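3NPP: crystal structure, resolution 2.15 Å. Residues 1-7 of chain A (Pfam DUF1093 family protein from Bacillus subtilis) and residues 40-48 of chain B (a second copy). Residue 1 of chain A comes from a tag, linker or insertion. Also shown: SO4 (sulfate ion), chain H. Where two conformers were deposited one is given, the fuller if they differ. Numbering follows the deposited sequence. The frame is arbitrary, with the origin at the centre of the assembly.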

ATOM      1  N   GLY A   1      -0.278  15.405   5.921  1.00 46.20           N
ATOM      2  CA  GLY A   1      -0.824  14.022   5.964  1.00 43.91           C
ATOM      3  C   GLY A   1      -0.157  13.230   7.077  1.00 41.64           C
ATOM      4  O   GLY A   1       0.879  13.645   7.601  1.00 42.10           O
ATOM      5  N   ARG A   2      -0.758  12.093   7.431  1.00 40.33           N
ATOM      6  CA  ARG A   2      -0.246  11.206   8.489  1.00 38.53           C
ATOM      7  C   ARG A   2      -0.077   9.834   7.927  1.00 35.11           C
ATOM      8  O   ARG A   2      -1.005   9.304   7.304  1.00 35.83           O
ATOM      9  CB  ARG A   2      -1.200  11.152   9.665  1.00 39.59           C
ATOM     10  CG  ARG A   2      -1.400  12.505  10.349  1.00 45.97           C
ATOM     11  CD  ARG A   2      -2.409  12.383  11.474  1.00 50.90           C
ATOM     12  NE  ARG A   2      -2.840  13.682  11.941  1.00 56.50           N
ATOM     13  N   PHE A   3       1.084   9.228   8.171  1.00 32.91           N
ATOM     14  CA  PHE A   3       1.398   7.902   7.635  1.00 30.41           C
ATOM     15  C   PHE A   3       1.772   6.953   8.746  1.00 28.51           C
ATOM     16  O   PHE A   3       2.421   7.360   9.682  1.00 28.04           O
ATOM     17  CB  PHE A   3       2.524   8.000   6.604  1.00 30.74           C
ATOM     18  CG  PHE A   3       2.235   9.000   5.498  1.00 32.36           C
ATOM     19  CD1 PHE A   3       2.467  10.319   5.692  1.00 32.86           C
ATOM     20  CD2 PHE A   3       1.677   8.606   4.299  1.00 31.64           C
ATOM     21  CE1 PHE A   3       2.168  11.251   4.702  1.00 38.05           C
ATOM     22  CE2 PHE A   3       1.400   9.568   3.300  1.00 35.18           C
ATOM     23  CZ  PHE A   3       1.636  10.851   3.517  1.00 34.60           C
ATOM     24  N   ASN A   4       1.343   5.677   8.612  1.00 27.12           N
ATOM     25  CA  ASN A   4       1.521   4.649   9.641  1.00 26.42           C
ATOM     26  C   ASN A   4       2.085   3.317   9.061  1.00 24.77           C
ATOM     27  O   ASN A   4       1.988   3.066   7.849  1.00 24.51           O
ATOM     28  CB  ASN A   4       0.206   4.444  10.415  1.00 27.04           C
ATOM     29  CG  ASN A   4      -0.819   3.669   9.633  1.00 27.46           C
ATOM     30  OD1 ASN A   4      -0.737   2.444   9.524  1.00 26.91           O
ATOM     31  ND2 ASN A   4      -1.828   4.369   9.115  1.00 29.35           N
ATOM     32  N   PRO A   5       2.684   2.474   9.913  1.00 23.52           N
ATOM     33  CA  PRO A   5       3.204   1.201   9.460  1.00 22.68           C
ATOM     34  C   PRO A   5       2.256   0.005   9.729  1.00 21.92           C
ATOM     35  O   PRO A   5       2.729  -1.140   9.712  1.00 21.73           O
ATOM     36  CB  PRO A   5       4.455   1.064  10.326  1.00 22.88           C
ATOM     37  CG  PRO A   5       3.973   1.570  11.679  1.00 24.08           C
ATOM     38  CD  PRO A   5       2.883   2.601  11.374  1.00 25.23           C
ATOM     39  N   PHE A   6       0.950   0.242   9.938  1.00 22.38           N
ATOM     40  CA  PHE A   6       0.029  -0.840  10.414  1.00 22.53           C
ATOM     41  C   PHE A   6      -0.666  -1.436   9.195  1.00 22.54           C
ATOM     42  O   PHE A   6      -1.774  -1.050   8.845  1.00 23.68           O
ATOM     43  CB  PHE A   6      -0.965  -0.335  11.459  1.00 23.69           C
ATOM     44  CG  PHE A   6      -0.346   0.548  12.531  1.00 24.47           C
ATOM     45  CD1 PHE A   6       0.776   0.130  13.243  1.00 26.41           C
ATOM     46  CD2 PHE A   6      -0.897   1.780  12.845  1.00 24.35           C
ATOM     47  CE1 PHE A   6       1.333   0.931  14.231  1.00 25.01           C
ATOM     48  CE2 PHE A   6      -0.330   2.597  13.832  1.00 25.56           C
ATOM     49  CZ  PHE A   6       0.774   2.166  14.525  1.00 25.32           C
ATOM     50  N   ILE A   7       0.041  -2.340   8.511  1.00 22.14           N
ATOM     51  CA  ILE A   7      -0.340  -2.785   7.149  1.00 21.60           C
ATOM     52  C   ILE A   7      -1.420  -3.885   7.198  1.00 21.32           C
ATOM     53  O   ILE A   7      -1.189  -4.963   7.713  1.00 21.22           O
ATOM     54  CB  ILE A   7       0.876  -3.311   6.294  1.00 21.00           C
ATOM     55  CG1 ILE A   7       2.092  -2.362   6.350  1.00 25.50           C
ATOM     56  CG2 ILE A   7       0.436  -3.510   4.810  1.00 18.80           C
ATOM     57  CD1 ILE A   7       1.796  -0.923   5.926  1.00 27.85           C
TER
ATOM     58  N   LYS B  40       5.186  20.216   1.719  1.00 61.92           N
ATOM     59  CA  LYS B  40       3.956  20.064   2.537  1.00 61.73           C
ATOM     60  C   LYS B  40       4.305  19.266   3.811  1.00 57.81           C
ATOM     61  O   LYS B  40       5.084  18.329   3.736  1.00 55.01           O
ATOM     62  CB  LYS B  40       2.860  19.337   1.728  1.00 62.27           C
ATOM     63  CG  LYS B  40       1.533  19.127   2.469  1.00 63.55           C
ATOM     64  N   LYS B  41       3.727  19.642   4.961  1.00 58.05           N
ATOM     65  CA  LYS B  41       3.996  18.957   6.254  1.00 55.04           C
ATOM     66  C   LYS B  41       3.407  17.546   6.265  1.00 51.66           C
ATOM     67  O   LYS B  41       2.273  17.349   5.828  1.00 52.22           O
ATOM     68  CB  LYS B  41       3.405  19.729   7.454  1.00 57.47           C
ATOM     69  CG  LYS B  41       4.198  20.959   7.886  1.00 60.32           C
ATOM     70  CD  LYS B  41       3.338  21.899   8.760  1.00 66.06           C
ATOM     71  N   GLU B  42       4.205  16.589   6.748  1.00 47.49           N
ATOM     72  CA  GLU B  42       3.800  15.198   6.918  1.00 45.22           C
ATOM     73  C   GLU B  42       4.230  14.723   8.310  1.00 43.29           C
ATOM     74  O   GLU B  42       5.196  15.269   8.877  1.00 42.71           O
ATOM     75  CB  GLU B  42       4.449  14.287   5.865  1.00 43.45           C
ATOM     76  CG  GLU B  42       4.477  14.789   4.425  1.00 45.30           C
ATOM     77  CD  GLU B  42       3.103  14.989   3.762  1.00 47.69           C
ATOM     78  OE1 GLU B  42       2.042  14.695   4.355  1.00 48.13           O
ATOM     79  OE2 GLU B  42       3.104  15.455   2.604  1.00 52.32           O
ATOM     80  N   GLU B  43       3.460  13.785   8.869  1.00 41.11           N
ATOM     81  CA  GLU B  43       3.834  12.996  10.037  1.00 39.93           C
ATOM     82  C   GLU B  43       3.989  11.521   9.591  1.00 36.45           C
ATOM     83  O   GLU B  43       3.061  10.956   9.028  1.00 35.89           O
ATOM     84  CB  GLU B  43       2.742  13.089  11.123  1.00 41.72           C
ATOM     85  CG  GLU B  43       3.101  12.415  12.461  1.00 43.48           C
ATOM     86  CD  GLU B  43       1.908  12.276  13.395  1.00 49.55           C
ATOM     87  OE1 GLU B  43       1.708  13.189  14.201  1.00 55.73           O
ATOM     88  OE2 GLU B  43       1.182  11.242  13.328  1.00 53.41           O
ATOM     89  N   VAL B  44       5.145  10.921   9.887  1.00 34.12           N
ATOM     90  CA  VAL B  44       5.417   9.501   9.591  0.50 32.20           C
ATOM     91  C   VAL B  44       5.649   8.761  10.905  1.00 31.04           C
ATOM     92  O   VAL B  44       6.348   9.264  11.777  1.00 30.57           O
ATOM     93  CB  VAL B  44       6.656   9.323   8.638  0.50 31.90           C
ATOM     94  CG1 VAL B  44       7.880  10.000   9.173  0.50 32.28           C
ATOM     95  CG2 VAL B  44       6.953   7.881   8.430  0.50 30.52           C
ATOM     96  N   THR B  45       5.024   7.587  11.055  1.00 29.22           N
ATOM     97  CA  THR B  45       5.281   6.695  12.178  1.00 28.06           C
ATOM     98  C   THR B  45       5.822   5.405  11.588  1.00 26.72           C
ATOM     99  O   THR B  45       5.218   4.831  10.670  1.00 26.01           O
ATOM    100  CB  THR B  45       4.000   6.431  13.009  1.00 28.25           C
ATOM    101  OG1 THR B  45       3.656   7.626  13.699  1.00 30.49           O
ATOM    102  CG2 THR B  45       4.205   5.301  14.022  1.00 26.85           C
ATOM    103  N   PHE B  46       6.950   4.946  12.108  1.00 26.42           N
ATOM    104  CA  PHE B  46       7.525   3.660  11.681  1.00 25.76           C
ATOM    105  C   PHE B  46       8.325   3.044  12.826  1.00 25.99           C
ATOM    106  O   PHE B  46       8.572   3.706  13.846  1.00 25.80           O
ATOM    107  CB  PHE B  46       8.387   3.852  10.420  1.00 25.98           C
ATOM    108  CG  PHE B  46       9.563   4.756  10.623  1.00 26.74           C
ATOM    109  CD1 PHE B  46       9.414   6.123  10.531  1.00 27.38           C
ATOM    110  CD2 PHE B  46      10.811   4.242  10.908  1.00 27.88           C
ATOM    111  CE1 PHE B  46      10.468   6.950  10.706  1.00 28.44           C
ATOM    112  CE2 PHE B  46      11.909   5.088  11.084  1.00 30.66           C
ATOM    113  CZ  PHE B  46      11.735   6.431  11.005  1.00 31.27           C
ATOM    114  N   PHE B  47       8.652   1.768  12.654  1.00 25.96           N
ATOM    115  CA  PHE B  47       9.400   0.979  13.608  1.00 27.95           C
ATOM    116  C   PHE B  47      10.781   0.706  13.058  1.00 28.84           C
ATOM    117  O   PHE B  47      10.918   0.461  11.866  1.00 29.43           O
ATOM    118  CB  PHE B  47       8.756  -0.376  13.854  1.00 28.19           C
ATOM    119  CG  PHE B  47       7.388  -0.309  14.408  1.00 28.54           C
ATOM    120  CD1 PHE B  47       7.146   0.332  15.623  1.00 30.29           C
ATOM    121  CD2 PHE B  47       6.327  -0.941  13.755  1.00 28.40           C
ATOM    122  CE1 PHE B  47       5.866   0.364  16.168  1.00 30.52           C
ATOM    123  CE2 PHE B  47       5.039  -0.909  14.302  1.00 29.13           C
ATOM    124  CZ  PHE B  47       4.809  -0.279  15.508  1.00 28.32           C
ATOM    125  N   ALA B  48      11.778   0.710  13.936  1.00 29.57           N
ATOM    126  CA  ALA B  48      13.129   0.300  13.612  1.00 31.53           C
ATOM    127  C   ALA B  48      13.570  -0.793  14.563  1.00 33.69           C
ATOM    128  O   ALA B  48      12.933  -1.013  15.606  1.00 33.92           O
ATOM    129  CB  ALA B  48      14.097   1.525  13.646  1.00 31.10           C
TER
HETATM  130  S   SO4 H 208      -3.444  16.482   4.178  0.50 66.50           S
HETATM  131  O1  SO4 H 208      -2.915  17.617   4.934  0.50 64.69           O
HETATM  132  O2  SO4 H 208      -3.916  15.458   5.112  0.50 64.81           O
HETATM  133  O3  SO4 H 208      -4.564  16.931   3.354  0.50 66.08           O
HETATM  134  O4  SO4 H 208      -2.390  15.937   3.325  0.50 65.04           O
HETATM  135  O   HOH W   1       1.877   8.660  12.056  1.00 38.45           O

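The N-terminal segment of chain A lies alongside an edge of the strand 41-48 of chain B, running in the same direction with end-to-end vectors 14° apart. The register is simple: Gly1(A) sits across from Glu42(B), and each step along one chain is matched by a step along the other as far as Pro5(A) and Phe46(B). Together the two stretches bury 518 Å².

Gly1(A), a residue left by the expression tag, carries the chain terminus, and its charged amino group is well used. Its N forms a salt bridge, also a hydrogen bond, with Glu42(B) OE1 at 2.9 Å, and a weak hydrogen bond with Lys41(B) O at 3.2 Å. Those two oxygens, both acceptors, are themselves 3.0 Å apart (Lys41(B) O to Glu42(B) OE1), and the positively charged amino group beside them donates to both, which offsets their repulsion. A sulfate ion lies farther out, its O4 accepting a weak hydrogen bond from Gly1(A) N at 3.4 Å.

The parallel ladder then begins. Glu43(B) N donates to Gly1(A) O (2.9 Å) in a nearly straight bond, and Phe3(A) N donates to Glu43(B) O (2.8 Å), so Glu43(B) uses both its backbone groups to bond the residues flanking Arg2(A). Arg2(A) itself makes no backbone hydrogen bond across this seam; its CA approaches Glu43(B) O at 3.4 Å as a CA-H...O contact. The side chains of Arg2(A) and Glu43(B) share one sheet face, but the guanidinium is not modelled beyond NE, so no ion pair can be read from the coordinates.

Phe3(A) turns to the other face, shared with Val44(B). Its buried ring presents an edge to Glu42(B) OE1, 3.5 Å from CE1, so the weakly positive hydrogen on CE1 points at a carboxylate oxygen. Its carbonyl completes the ladder, with Thr45(B) N donating to Phe3(A) O at 3.0 Å. A water also donates to Phe3(A) O (2.8 Å) and to Glu43(B) OE2 (3.0 Å), and it hydrogen-bonds Thr45(B) OG1 at 2.6 Å, tying side chains to the backbone.

Asn4(A) points away and serves its own chain: Phe6(A) N donates to its OD1 at 2.8 Å. Pro5(A), with no amide hydrogen, cannot extend the ladder by donating to Thr45(B) O; its CD instead packs 3.3 Å from that oxygen. Apolar packing takes over here, with Pro5(A) CG 3.8 Å from Phe47(B) CE2 and the edge of the Phe6(A) ring meeting the same aromatic, CE1 to Phe47(B) CZ at 3.9 Å. Ile7(A) is out of reach.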